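PDB 3Q63: Mll2253 protein from Mesorhizobium loti, which is of unknown function but belongs to the AHA1 family and probably adopts the SRPBCC fold, whose members commonly enclose a hydrophobic ligand pocket. Local coordinates for the interface of chains A and B. Residues are numbered along the deposited sequence; one frame, centred on the assembly and turned at random. Chains: chain A/B, Mll2253 protein.

Contact 1: the interface of chains A and B. Residues chain A 39, 54-55, 57-61, 80; chain B 55, 57-60, 80, 87.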
# COMPACT_ATOMS: atom_id res chain seq x y z
N MSE A 39 8.13 -3.71 1.50
CA MSE A 39 7.66 -3.61 0.12
C MSE A 39 8.78 -3.08 -0.77
O MSE A 39 9.88 -2.79 -0.30
CB MSE A 39 6.43 -2.69 0.04
CG MSE A 39 6.69 -1.22 0.33
SE MSE A 39 5.04 -0.16 0.43
CE MSE A 39 4.79 -0.21 2.35
N SER A 54 7.63 1.85 -2.21
CA SER A 54 6.39 1.86 -2.97
C SER A 54 5.63 0.54 -2.99
O SER A 54 6.19 -0.53 -2.74
CB SER A 54 6.66 2.31 -4.41
OG SER A 54 7.56 1.42 -5.06
N ALA A 55 4.34 0.64 -3.31
CA ALA A 55 3.48 -0.53 -3.38
C ALA A 55 3.10 -0.76 -4.84
O ALA A 55 3.10 0.17 -5.64
CB ALA A 55 2.23 -0.30 -2.54
N TRP A 57 0.35 -1.00 -6.21
CA TRP A 57 -0.81 -0.25 -6.67
C TRP A 57 -0.54 1.23 -6.90
O TRP A 57 -1.45 1.99 -7.27
CB TRP A 57 -1.99 -0.41 -5.70
CG TRP A 57 -1.62 -0.30 -4.26
CD1 TRP A 57 -1.20 -1.31 -3.44
CD2 TRP A 57 -1.63 0.88 -3.46
NE1 TRP A 57 -0.96 -0.83 -2.18
CE2 TRP A 57 -1.21 0.51 -2.16
CE3 TRP A 57 -1.95 2.22 -3.71
CZ2 TRP A 57 -1.11 1.44 -1.12
CZ3 TRP A 57 -1.85 3.14 -2.67
CH2 TRP A 57 -1.43 2.74 -1.39
N GLY A 58 0.70 1.66 -6.69
CA GLY A 58 1.04 3.06 -6.92
C GLY A 58 1.45 3.90 -5.72
O GLY A 58 2.15 4.90 -5.88
N GLY A 59 0.99 3.53 -4.53
CA GLY A 59 1.34 4.30 -3.35
C GLY A 59 2.85 4.37 -3.23
O GLY A 59 3.54 3.43 -3.60
N VAL A 60 3.37 5.48 -2.72
CA VAL A 60 4.81 5.64 -2.59
C VAL A 60 5.16 6.61 -1.48
O VAL A 60 4.39 7.53 -1.19
CB VAL A 60 5.41 6.16 -3.92
CG1 VAL A 60 4.68 7.42 -4.35
CG2 VAL A 60 6.90 6.44 -3.77
N LEU A 61 6.32 6.39 -0.88
CA LEU A 61 6.85 7.24 0.20
C LEU A 61 8.21 7.76 -0.26
O LEU A 61 8.91 7.07 -0.99
CB LEU A 61 7.06 6.43 1.48
CG LEU A 61 5.87 5.76 2.14
CD1 LEU A 61 6.37 4.84 3.26
CD2 LEU A 61 4.92 6.81 2.68
N LEU A 80 5.46 11.83 2.55
CA LEU A 80 4.59 11.86 1.39
C LEU A 80 4.13 13.31 1.22
O LEU A 80 3.55 13.89 2.14
CB LEU A 80 3.39 10.93 1.59
CG LEU A 80 2.27 11.04 0.56
CD1 LEU A 80 2.83 10.90 -0.85
CD2 LEU A 80 1.23 9.97 0.83
N ALA B 55 -3.52 3.76 2.50
CA ALA B 55 -2.97 2.61 3.20
C ALA B 55 -2.53 2.94 4.62
O ALA B 55 -2.30 4.11 4.95
CB ALA B 55 -1.79 2.06 2.41
N TRP B 57 0.31 2.44 6.00
CA TRP B 57 1.69 2.91 6.05
C TRP B 57 1.92 4.33 5.53
O TRP B 57 3.06 4.81 5.50
CB TRP B 57 2.59 1.93 5.29
CG TRP B 57 2.09 1.52 3.94
CD1 TRP B 57 1.31 0.43 3.65
CD2 TRP B 57 2.39 2.14 2.69
NE1 TRP B 57 1.13 0.33 2.30
CE2 TRP B 57 1.77 1.37 1.68
CE3 TRP B 57 3.12 3.28 2.32
CZ2 TRP B 57 1.87 1.70 0.33
CZ3 TRP B 57 3.22 3.60 0.97
CH2 TRP B 57 2.60 2.82 -0.01
N GLY B 58 0.85 4.99 5.10
CA GLY B 58 0.96 6.35 4.62
C GLY B 58 0.66 6.62 3.15
O GLY B 58 0.37 7.76 2.79
N GLY B 59 0.74 5.60 2.30
CA GLY B 59 0.48 5.80 0.88
C GLY B 59 -0.95 6.24 0.63
O GLY B 59 -1.86 5.83 1.36
N VAL B 60 -1.16 7.05 -0.40
CA VAL B 60 -2.50 7.53 -0.71
C VAL B 60 -2.68 7.83 -2.18
O VAL B 60 -1.74 8.25 -2.85
CB VAL B 60 -2.83 8.81 0.10
CG1 VAL B 60 -1.82 9.88 -0.19
CG2 VAL B 60 -4.23 9.30 -0.22
N LEU B 80 -1.81 9.85 -8.53
CA LEU B 80 -0.89 10.19 -7.46
C LEU B 80 0.09 11.21 -8.02
O LEU B 80 0.89 10.90 -8.91
CB LEU B 80 -0.19 8.92 -6.97
CG LEU B 80 0.58 8.98 -5.66
CD1 LEU B 80 0.46 7.65 -4.92
CD2 LEU B 80 2.02 9.32 -5.95
N PHE B 87 6.77 8.00 -10.71
CA PHE B 87 5.71 7.77 -9.73
C PHE B 87 4.47 8.64 -9.95
O PHE B 87 3.40 8.35 -9.42
CB PHE B 87 6.24 8.00 -8.32
CG PHE B 87 7.25 6.97 -7.89
CD1 PHE B 87 6.86 5.66 -7.66
CD2 PHE B 87 8.59 7.31 -7.73
CE1 PHE B 87 7.79 4.69 -7.28
CE2 PHE B 87 9.52 6.35 -7.36
CZ PHE B 87 9.13 5.04 -7.13
O HOH W 1 -0.26 -1.80 0.53
O HOH W 2 1.56 7.84 -2.02
O HOH W 3 2.87 5.74 -8.37
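The loop joining strands 50-54 and 60-69 meets its own copy here, across a two-fold axis. The core is apolar and tightly packed. B:Trp57 loses 86 Å² of surface and is wrapped by chain A. Its CG sits in the crowded position between the backbone N and the carbonyl carbon (chi1 47°), and chi2 of -92° turns the indole across the chain. The selenomethionine A:Met39 crosses it obliquely, bent at chi3. Its terminal methyl CE lies over the indole face, 3.4 Å from the centroid of the five-membered ring, a CH-pi contact. The opposite face is covered near its rim by B:Ala55 CB and B:Gly59 N. Together with the methyl they clamp the ring and probably limit rotation about chi2. A:Leu61 also crosses obliquely; CD2 lies in the ring plane at the edge, and CG is 3.6 Å from B:Trp57 CZ3. The two tryptophans meet tip to tip, A:Trp57 CZ2 lying 3.3 Å from B:Trp57 CZ2. A:Ala55 CB fits beside this junction. B:Leu80 CD2 crosses A:Val60 obliquely, 3.6 Å from CG1, and A:Leu80, its CG anti to the backbone N, reaches B:Val60 at about a right angle.

Beyond the tryptophan pair the contact is looser and water-filled: waters 1 and 2 lie on the two-fold axis, on either side of the pair. No direct polar bond crosses this patch. Water 1 lies in the plane of both indoles at their N-H edges, 3.0 Å from A:Trp57 NE1, and bonds to B:Trp57 NE1. Water 2 joins the two A:Val60 backbone groups to B:Val60 N. Water 3 links A:Gly58 O to B:Phe87 O, 2.9 Å from the latter. On the same side, A:Val60 CG2 rests over the centre of the B:Phe87 ring at 4.0 Å from the centroid. The patch thus forms an apolar centre flanked by bridging waters that probably holds the two copies together, if this dimer also exists in solution.

Contact 2: the interface of chains A and B. Residues chain A 78, 119-120, 123-124, 126, 131; chain B 56-57.
B:Asp56 and the backbone of B:Trp57 press against helix 118-139 of chain A. B:Asp56 buries most, 61 Å². Its CG is anti to the carbonyl carbon (chi1 -69°), which sends the carboxylate toward A:Arg119. The arginine chain leaves with CG anti to its backbone N, then bends at chi2. Its NH1 donates to B:Asp56 OD1 at 2.9 Å in a salt bridge; OD1 accepts through its anti lone pair, and the oxygen is tilted from the guanidinium plane. The two charged planes stand nearly perpendicular, 84° apart, so this is not the flat paired form. NH2 adds only a weak bond to the same oxygen. The pairing would probably favour the charged form of both groups.

B:Asp56 CB packs on A:Gly123, 3.5 Å from its CA. The lack of a side chain there probably lets the loop approach the helix this closely.

B:Trp57 contributes its backbone here. Its carbonyl O accepts the indole N-H of A:Trp78, 3.0 Å from NE1. The donor lies in the carbonyl plane, and the oxygen is near the plane of the A:Trp78 ring. A:Trp78 has CG anti to its backbone N (chi1 -180°), and the two tryptophan side chains cross at about a right angle. A phenylalanine at A:Trp78 would lack the indole N-H and would probably leave the B:Trp57 carbonyl less firmly held. The CB of B:Trp57 meets the ring edge of A:Phe131 loosely, through CE1 and CZ.

Together these contacts probably hold the loop against helix 118-139 and A:Trp78 of the neighbour. Water 4 bridges the backbones of loop and helix, 2.7 Å from A:Ala120 O and 2.7 Å from B:Asp56 O.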
# COMPACT_ATOMS: atom_id res chain seq x y z
N TRP A 78 10.37 9.31 6.24
CA TRP A 78 9.26 8.49 5.75
C TRP A 78 8.17 9.52 5.54
O TRP A 78 7.36 9.79 6.43
CB TRP A 78 8.91 7.52 6.87
CG TRP A 78 7.79 6.55 6.63
CD1 TRP A 78 6.45 6.81 6.59
CD2 TRP A 78 7.93 5.13 6.55
NE1 TRP A 78 5.74 5.64 6.51
CE2 TRP A 78 6.62 4.59 6.48
CE3 TRP A 78 9.03 4.25 6.53
CZ2 TRP A 78 6.39 3.21 6.40
CZ3 TRP A 78 8.79 2.90 6.45
CH2 TRP A 78 7.48 2.39 6.38
N ARG A 119 -5.35 9.18 10.65
CA ARG A 119 -5.30 8.08 9.70
C ARG A 119 -3.90 7.47 9.65
O ARG A 119 -3.73 6.26 9.81
CB ARG A 119 -5.68 8.58 8.30
CG ARG A 119 -5.37 7.59 7.19
CD ARG A 119 -6.39 6.49 7.16
NE ARG A 119 -6.07 5.42 6.21
CZ ARG A 119 -5.34 4.34 6.50
NH1 ARG A 119 -4.85 4.19 7.73
NH2 ARG A 119 -5.16 3.40 5.58
N ALA A 120 -2.89 8.32 9.43
CA ALA A 120 -1.51 7.86 9.36
C ALA A 120 -1.05 7.35 10.72
O ALA A 120 -0.38 6.31 10.81
CB ALA A 120 -0.61 9.00 8.89
N GLY A 123 -2.82 4.06 11.34
CA GLY A 123 -2.33 3.07 10.40
C GLY A 123 -0.95 2.56 10.78
O GLY A 123 -0.60 1.41 10.51
N ALA A 124 -0.17 3.42 11.42
CA ALA A 124 1.19 3.07 11.85
C ALA A 124 1.17 2.10 13.03
O ALA A 124 1.95 1.16 13.08
CB ALA A 124 1.95 4.34 12.23
N MSE A 126 -1.13 0.08 13.68
CA MSE A 126 -1.73 -1.16 13.20
C MSE A 126 -0.77 -1.90 12.27
O MSE A 126 -0.60 -3.11 12.38
CB MSE A 126 -3.03 -0.83 12.46
CG MSE A 126 -3.67 -1.99 11.73
SE MSE A 126 -4.41 -3.31 12.91
CE MSE A 126 -6.02 -2.37 13.45
N PHE A 131 4.22 -5.59 10.05
CA PHE A 131 5.51 -5.52 9.36
C PHE A 131 6.54 -6.32 10.15
O PHE A 131 7.37 -7.03 9.58
CB PHE A 131 5.98 -4.07 9.23
CG PHE A 131 5.28 -3.31 8.13
CD1 PHE A 131 5.15 -1.92 8.19
CD2 PHE A 131 4.75 -3.98 7.02
CE1 PHE A 131 4.51 -1.21 7.18
CE2 PHE A 131 4.11 -3.28 6.00
CZ PHE A 131 3.99 -1.89 6.08
N ASP B 56 -2.38 1.93 5.46
CA ASP B 56 -1.97 2.17 6.84
C ASP B 56 -0.55 2.73 6.98
O ASP B 56 -0.26 3.43 7.94
CB ASP B 56 -2.08 0.90 7.69
CG ASP B 56 -3.52 0.47 7.92
OD1 ASP B 56 -4.43 1.33 7.86
OD2 ASP B 56 -3.74 -0.73 8.17
N TRP B 57 0.31 2.44 6.00
CA TRP B 57 1.69 2.91 6.05
C TRP B 57 1.92 4.33 5.53
O TRP B 57 3.06 4.81 5.50
CB TRP B 57 2.59 1.93 5.29
CG TRP B 57 2.09 1.52 3.94
CD1 TRP B 57 1.31 0.43 3.65
CD2 TRP B 57 2.39 2.14 2.69
NE1 TRP B 57 1.13 0.33 2.30
CE2 TRP B 57 1.77 1.37 1.68
CE3 TRP B 57 3.12 3.28 2.32
CZ2 TRP B 57 1.87 1.70 0.33
CZ3 TRP B 57 3.22 3.60 0.97
CH2 TRP B 57 2.60 2.82 -0.01
O HOH W 4 1.28 5.48 8.83

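The centres of the C-alpha atoms of contact 1 and contact 2 are about 11 Å apart. They share B:Trp57, which gives its indole to contact 1 and its carbonyl to contact 2. The same loop of chain B thus faces mainly the partner loop on one side and helix 118-139 with A:Trp78 on the other. Contact 1 is mainly apolar, whereas contact 2 adds charge and direct hydrogen bonds that would help set the register of the loop. Two-fold symmetry repeats both with the chains exchanged. They are parts of one interface of the deposited dimer, whose biological role the structure alone does not show.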